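Local coordinates for protein geranyltranstransferase (Campylobacter jejuni, PDB 3NPK) that probably makes farnesyl diphosphate by joining geranyl diphosphate to isopentenyl diphosphate, releasing pyrophosphate, in isoprenoid biosynthesis, at residues E70-Y75 and E116-L121. Numbering follows the deposited sequence.
With PPV (pyrophosphate), chain C.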
# COMPACT_ATOMS: atom_id res chain seq x y z
N GLU A 70 4.77 11.05 3.41
CA GLU A 70 3.97 11.98 2.62
C GLU A 70 3.27 11.29 1.44
O GLU A 70 2.18 11.71 1.03
CB GLU A 70 4.80 13.19 2.20
CG GLU A 70 5.23 14.01 3.40
CD GLU A 70 4.08 14.72 4.14
OE1 GLU A 70 3.05 15.09 3.52
OE2 GLU A 70 4.22 14.94 5.36
N PHE A 71 3.87 10.21 0.92
CA PHE A 71 3.18 9.42 -0.11
C PHE A 71 1.92 8.80 0.48
O PHE A 71 0.86 8.81 -0.15
CB PHE A 71 4.07 8.30 -0.68
CG PHE A 71 5.11 8.76 -1.70
CD1 PHE A 71 5.31 10.10 -2.00
CD2 PHE A 71 5.90 7.82 -2.32
CE1 PHE A 71 6.28 10.49 -2.93
CE2 PHE A 71 6.87 8.18 -3.25
CZ PHE A 71 7.06 9.52 -3.55
N ILE A 72 2.03 8.21 1.67
CA ILE A 72 0.87 7.62 2.33
C ILE A 72 -0.16 8.69 2.58
O ILE A 72 -1.34 8.51 2.30
CB ILE A 72 1.24 6.99 3.69
CG1 ILE A 72 2.04 5.71 3.46
CG2 ILE A 72 -0.03 6.77 4.58
CD1 ILE A 72 1.24 4.60 2.80
N HIS A 73 0.28 9.81 3.13
CA HIS A 73 -0.67 10.86 3.46
C HIS A 73 -1.39 11.37 2.21
O HIS A 73 -2.62 11.54 2.20
CB HIS A 73 0.05 11.98 4.21
CG HIS A 73 -0.85 13.09 4.62
ND1 HIS A 73 -0.67 14.39 4.22
CD2 HIS A 73 -1.98 13.08 5.36
CE1 HIS A 73 -1.63 15.15 4.73
NE2 HIS A 73 -2.45 14.37 5.41
N THR A 74 -0.63 11.63 1.15
CA THR A 74 -1.24 12.10 -0.09
C THR A 74 -2.20 11.08 -0.69
O THR A 74 -3.30 11.45 -1.15
CB THR A 74 -0.16 12.54 -1.10
OG1 THR A 74 0.49 13.71 -0.59
CG2 THR A 74 -0.76 12.86 -2.47
N TYR A 75 -1.82 9.80 -0.70
CA TYR A 75 -2.75 8.78 -1.23
C TYR A 75 -4.07 8.83 -0.45
O TYR A 75 -5.16 8.76 -1.03
CB TYR A 75 -2.12 7.36 -1.26
CG TYR A 75 -2.81 6.33 -0.37
CD1 TYR A 75 -4.07 5.83 -0.69
CD2 TYR A 75 -2.18 5.85 0.77
CE1 TYR A 75 -4.70 4.91 0.11
CE2 TYR A 75 -2.80 4.90 1.58
CZ TYR A 75 -4.06 4.45 1.25
OH TYR A 75 -4.71 3.53 2.05
N GLU A 116 3.90 2.66 -3.38
CA GLU A 116 5.20 3.30 -3.61
C GLU A 116 5.87 3.75 -2.31
O GLU A 116 7.10 3.83 -2.23
CB GLU A 116 5.06 4.48 -4.57
CG GLU A 116 6.37 4.91 -5.23
CD GLU A 116 6.89 3.95 -6.30
OE1 GLU A 116 6.27 2.89 -6.56
OE2 GLU A 116 7.95 4.27 -6.88
N ALA A 117 5.06 4.03 -1.29
CA ALA A 117 5.63 4.42 -0.01
C ALA A 117 6.56 3.30 0.48
O ALA A 117 7.64 3.56 1.02
CB ALA A 117 4.53 4.67 1.02
N PHE A 118 6.12 2.07 0.28
CA PHE A 118 6.92 0.93 0.70
C PHE A 118 8.13 0.67 -0.19
O PHE A 118 9.18 0.25 0.30
CB PHE A 118 6.04 -0.29 0.93
CG PHE A 118 5.04 -0.05 2.00
CD1 PHE A 118 5.46 -0.03 3.32
CD2 PHE A 118 3.73 0.34 1.71
CE1 PHE A 118 4.57 0.27 4.34
CE2 PHE A 118 2.85 0.66 2.72
CZ PHE A 118 3.26 0.64 4.03
N LEU A 119 7.99 0.92 -1.49
CA LEU A 119 9.15 0.83 -2.38
C LEU A 119 10.22 1.84 -1.95
O LEU A 119 11.39 1.50 -1.82
CB LEU A 119 8.75 1.06 -3.84
CG LEU A 119 9.86 0.82 -4.87
CD1 LEU A 119 10.38 -0.63 -4.79
CD2 LEU A 119 9.34 1.11 -6.26
N VAL A 120 9.80 3.08 -1.72
CA VAL A 120 10.74 4.13 -1.33
C VAL A 120 11.39 3.80 0.01
O VAL A 120 12.61 3.93 0.18
CB VAL A 120 10.05 5.51 -1.29
CG1 VAL A 120 10.92 6.53 -0.54
CG2 VAL A 120 9.74 5.97 -2.70
N LEU A 121 10.59 3.34 0.97
CA LEU A 121 11.15 3.03 2.28
C LEU A 121 12.17 1.89 2.16
O LEU A 121 13.26 1.94 2.76
CB LEU A 121 10.03 2.60 3.23
CG LEU A 121 9.95 3.33 4.55
CD1 LEU A 121 8.79 2.77 5.41
CD2 LEU A 121 11.29 3.26 5.23
O11 PPV C . -4.76 17.22 6.39
P1 PPV C . -3.46 18.24 6.44
O21 PPV C . -3.81 19.61 7.30
O31 PPV C . -2.32 17.58 7.08
OPP PPV C . -3.21 18.70 4.89
P2 PPV C . -1.80 18.94 4.09
O12 PPV C . -2.34 19.47 2.62
O22 PPV C . -1.04 17.53 3.83
O32 PPV C . -0.96 19.96 4.74
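Apolar packing carries this contact, and A117 sits at its middle. The small side chain of A117 points at helix 70-75, and its CB meets I72 CG1 at 3.6 Å and F71 CB at 4.0 Å. I72 bends its longer branch across to it: CG1 stands anti to the carbonyl carbon (chi1 -72°), I72 CD1 also rests on A117 CB at 3.7 Å, and the bend at chi2 (-66°) leaves I72 CD1 4.3 Å from F118 CE2. F71 also has its CG beside the backbone N, which brings the ring's CD2-CE2 side up against segment 116-121, lying across its axis. There F71 CE2 touches V120 CG2 at 3.7 Å, with the two side chains crossing roughly at right angles, while E116 runs alongside and offers its aliphatic CG, 3.9 Å from F71 CE2. The backbone N of A117 lies at the ring's edge.

Segments 70-75 and 116-121 belong to the largely helical trans-prenyltransferase fold and run antiparallel (176°), axes 9.3 Å apart at closest approach. No hydrogen bond joins the two segments.

Polar groups serve other parts of the fold. H73 lines the pyrophosphate pocket, T74 OG1 hydrogen-bonds R92, itself a pyrophosphate ligand, and E70 OE2 accepts from A44 N. Beyond I72, the F118 ring stacks on F118 of the second subunit.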